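Local coordinates for probable amidase (PDB 2DC0), which is a probable amidase, with the alpha/beta fold of its family built around a large, mixed central beta-sheet, at residues A[66-78]-A[154-166]. Residues are numbered along the deposited sequence; the frame is centred on the assembly and turned at random.
Sequences HGLPLTVKDLFPV and AVALGIGLASLGT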
# COMPACT_ATOMS: atom_id res chain seq x y z
N HIS A 66 12.51 -20.56 26.20
CA HIS A 66 12.82 -21.86 26.78
C HIS A 66 11.87 -22.33 27.90
O HIS A 66 11.79 -21.72 28.95
CB HIS A 66 14.26 -21.88 27.29
CG HIS A 66 14.73 -23.23 27.73
ND1 HIS A 66 14.21 -23.89 28.82
CD2 HIS A 66 15.68 -24.06 27.21
CE1 HIS A 66 14.81 -25.06 28.96
NE2 HIS A 66 15.70 -25.18 28.00
N GLY A 67 11.18 -23.43 27.64
CA GLY A 67 10.28 -24.00 28.63
C GLY A 67 8.90 -23.37 28.79
O GLY A 67 8.13 -23.81 29.64
N LEU A 68 8.59 -22.35 28.00
CA LEU A 68 7.29 -21.69 28.10
C LEU A 68 6.25 -22.37 27.21
O LEU A 68 6.45 -22.50 26.00
CB LEU A 68 7.42 -20.21 27.72
CG LEU A 68 8.42 -19.41 28.57
CD1 LEU A 68 8.53 -17.98 28.05
CD2 LEU A 68 7.99 -19.42 30.02
N PRO A 69 5.12 -22.80 27.80
CA PRO A 69 4.04 -23.47 27.07
C PRO A 69 3.20 -22.50 26.25
O PRO A 69 2.66 -21.53 26.78
CB PRO A 69 3.24 -24.13 28.19
CG PRO A 69 3.33 -23.11 29.28
CD PRO A 69 4.79 -22.68 29.23
N LEU A 70 3.11 -22.77 24.95
CA LEU A 70 2.34 -21.95 24.01
C LEU A 70 1.50 -22.85 23.12
O LEU A 70 1.82 -24.03 22.96
CB LEU A 70 3.26 -21.12 23.11
CG LEU A 70 3.94 -19.84 23.61
CD1 LEU A 70 4.81 -20.15 24.81
CD2 LEU A 70 4.77 -19.24 22.49
N THR A 71 0.44 -22.30 22.53
CA THR A 71 -0.41 -23.05 21.62
C THR A 71 -0.30 -22.41 20.24
O THR A 71 0.18 -21.28 20.11
CB THR A 71 -1.89 -23.04 22.09
OG1 THR A 71 -2.35 -21.69 22.19
CG2 THR A 71 -2.03 -23.72 23.45
N VAL A 72 -0.75 -23.12 19.20
CA VAL A 72 -0.66 -22.64 17.82
C VAL A 72 -1.95 -22.89 17.04
O VAL A 72 -2.46 -24.01 17.03
CB VAL A 72 0.49 -23.36 17.06
CG1 VAL A 72 0.53 -22.88 15.61
CG2 VAL A 72 1.82 -23.09 17.75
N LYS A 73 -2.47 -21.85 16.39
CA LYS A 73 -3.70 -21.95 15.59
C LYS A 73 -3.52 -23.10 14.59
O LYS A 73 -2.46 -23.22 13.98
CB LYS A 73 -3.94 -20.64 14.84
CG LYS A 73 -5.26 -20.56 14.09
CD LYS A 73 -5.41 -19.20 13.44
CE LYS A 73 -6.81 -18.97 12.90
NZ LYS A 73 -6.92 -17.61 12.29
N ASP A 74 -4.56 -23.92 14.39
CA ASP A 74 -4.43 -25.08 13.51
C ASP A 74 -4.31 -24.91 12.00
O ASP A 74 -4.81 -25.74 11.24
CB ASP A 74 -5.55 -26.10 13.81
CG ASP A 74 -5.16 -27.52 13.39
OD1 ASP A 74 -3.96 -27.84 13.48
OD2 ASP A 74 -6.05 -28.31 13.00
N LEU A 75 -3.63 -23.85 11.56
CA LEU A 75 -3.39 -23.66 10.13
C LEU A 75 -1.88 -23.59 9.93
O LEU A 75 -1.39 -23.56 8.80
CB LEU A 75 -4.06 -22.39 9.60
CG LEU A 75 -3.79 -21.01 10.22
CD1 LEU A 75 -2.40 -20.52 9.87
CD2 LEU A 75 -4.84 -20.04 9.69
N PHE A 76 -1.15 -23.58 11.05
CA PHE A 76 0.31 -23.55 11.07
C PHE A 76 0.80 -24.97 11.35
O PHE A 76 0.48 -25.55 12.40
CB PHE A 76 0.84 -22.66 12.21
CG PHE A 76 0.70 -21.18 11.97
CD1 PHE A 76 1.52 -20.52 11.06
CD2 PHE A 76 -0.23 -20.43 12.70
CE1 PHE A 76 1.43 -19.13 10.89
CE2 PHE A 76 -0.33 -19.05 12.53
CZ PHE A 76 0.50 -18.39 11.63
N PRO A 77 1.56 -25.57 10.43
CA PRO A 77 2.04 -26.93 10.71
C PRO A 77 3.01 -26.93 11.89
O PRO A 77 3.84 -26.03 12.04
CB PRO A 77 2.72 -27.32 9.40
CG PRO A 77 1.87 -26.60 8.38
CD PRO A 77 1.73 -25.24 9.01
N VAL A 78 2.89 -27.93 12.75
CA VAL A 78 3.77 -28.06 13.91
C VAL A 78 4.27 -29.50 13.90
O VAL A 78 3.50 -30.43 13.68
CB VAL A 78 3.00 -27.78 15.23
CG1 VAL A 78 3.88 -28.11 16.43
CG2 VAL A 78 2.56 -26.33 15.29
N ALA A 154 -7.88 -19.93 24.76
CA ALA A 154 -6.83 -20.65 25.47
C ALA A 154 -6.01 -19.66 26.30
O ALA A 154 -5.76 -19.88 27.49
CB ALA A 154 -5.92 -21.37 24.47
N VAL A 155 -5.60 -18.56 25.67
CA VAL A 155 -4.82 -17.53 26.35
C VAL A 155 -5.61 -16.90 27.50
O VAL A 155 -5.07 -16.65 28.58
CB VAL A 155 -4.38 -16.42 25.35
CG1 VAL A 155 -3.69 -15.27 26.10
CG2 VAL A 155 -3.43 -17.01 24.32
N ALA A 156 -6.89 -16.65 27.27
CA ALA A 156 -7.73 -16.05 28.30
C ALA A 156 -7.89 -16.96 29.52
O ALA A 156 -7.94 -16.49 30.65
CB ALA A 156 -9.10 -15.73 27.73
N LEU A 157 -7.96 -18.27 29.28
CA LEU A 157 -8.15 -19.25 30.34
C LEU A 157 -6.86 -19.81 30.94
O LEU A 157 -6.91 -20.62 31.86
CB LEU A 157 -9.03 -20.40 29.82
CG LEU A 157 -10.46 -19.98 29.42
CD1 LEU A 157 -11.23 -21.17 28.87
CD2 LEU A 157 -11.15 -19.41 30.64
N GLY A 158 -5.71 -19.39 30.42
CA GLY A 158 -4.45 -19.89 30.95
C GLY A 158 -4.02 -21.22 30.37
O GLY A 158 -3.15 -21.89 30.92
N ILE A 159 -4.65 -21.63 29.27
CA ILE A 159 -4.28 -22.89 28.62
C ILE A 159 -3.10 -22.50 27.73
O ILE A 159 -3.24 -22.30 26.52
CB ILE A 159 -5.44 -23.43 27.76
CG1 ILE A 159 -6.69 -23.60 28.64
CG2 ILE A 159 -5.05 -24.77 27.15
CD1 ILE A 159 -8.00 -23.79 27.87
N GLY A 160 -1.93 -22.40 28.36
CA GLY A 160 -0.75 -21.97 27.64
C GLY A 160 -0.65 -20.49 27.97
O GLY A 160 -1.66 -19.87 28.29
N LEU A 161 0.55 -19.92 27.88
CA LEU A 161 0.77 -18.51 28.22
C LEU A 161 0.55 -17.53 27.07
O LEU A 161 0.41 -16.33 27.28
CB LEU A 161 2.20 -18.34 28.76
CG LEU A 161 2.55 -19.11 30.04
CD1 LEU A 161 4.05 -18.98 30.35
CD2 LEU A 161 1.72 -18.56 31.18
N ALA A 162 0.51 -18.04 25.85
CA ALA A 162 0.31 -17.21 24.67
C ALA A 162 -0.03 -18.11 23.50
O ALA A 162 0.04 -19.33 23.62
CB ALA A 162 1.57 -16.41 24.36
N SER A 163 -0.40 -17.51 22.38
CA SER A 163 -0.75 -18.31 21.22
C SER A 163 -0.42 -17.58 19.92
O SER A 163 -0.27 -16.35 19.90
CB SER A 163 -2.23 -18.67 21.26
OG SER A 163 -2.54 -19.62 20.26
N LEU A 164 -0.30 -18.35 18.85
CA LEU A 164 0.00 -17.80 17.53
C LEU A 164 -1.22 -18.00 16.63
O LEU A 164 -1.72 -19.11 16.50
CB LEU A 164 1.21 -18.52 16.91
CG LEU A 164 1.52 -18.19 15.45
CD1 LEU A 164 1.92 -16.73 15.32
CD2 LEU A 164 2.65 -19.10 14.96
N GLY A 165 -1.69 -16.92 16.02
CA GLY A 165 -2.84 -17.01 15.14
C GLY A 165 -2.63 -16.15 13.91
O GLY A 165 -1.51 -15.70 13.66
N THR A 166 -3.69 -15.93 13.12
CA THR A 166 -3.59 -15.09 11.93
C THR A 166 -4.71 -14.07 11.90
O THR A 166 -5.71 -14.21 12.60
CB THR A 166 -3.62 -15.90 10.60
OG1 THR A 166 -4.86 -16.62 10.49
CG2 THR A 166 -2.45 -16.88 10.53
O HOH W 1 -2.38 -20.51 24.58
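T71 and S163 lie side by side on parallel strands 69-73 and 163-166, neighbours in the large mixed sheet with strand 110-115 on the other side of 69-73, and give a worked example of how a sheet carries polar groups through a buried core. T71 N donates to A162 O at 3.2 Å and T71 O accepts from L164 N; K73 N then meets L164 O at 2.8 Å. This is the staggered ladder of a parallel pair. It breaks off at P69 O, which takes the N-H of L161 in place of that of A162, whose buried N is left without a partner.

On the T71/S163 face the two hydroxyls bond directly, T71 OG1 to S163 OG at 2.8 Å. A water sits beside them, bonded to T71 OG1 and donating to the carbonyl oxygens of I159 and A162, while S163 OG also bonds to S151 of helix 149-157. On the other face, which carries V72 and L164, methyl CD2 of L164 stands 3.8 Å from the F76 ring centroid, only 11° off the normal, a CH-pi contact. L75 CD1 covers the opposite face of that ring, and T166 CG2 approaches it obliquely.

K73 can be followed atom by atom. Its CB rests 3.2 Å from L164 O; with CG anti to the backbone N (chi1 -173°) and the chain extended from there, the side chain runs on along strand 163-166. CD passes 3.8 Å from G165 CA, where no side chain intervenes. CE then leads to NZ, which donates to T166 OG1 at 2.9 Å. S147 and S148 also hydrogen-bond to this amine. Backbone ladder, methylene packing and three hydroxyl partners together imply a lysine held in a defined position, its polar tip satisfied deep inside the protein beside two serines, consistent with the amidase family.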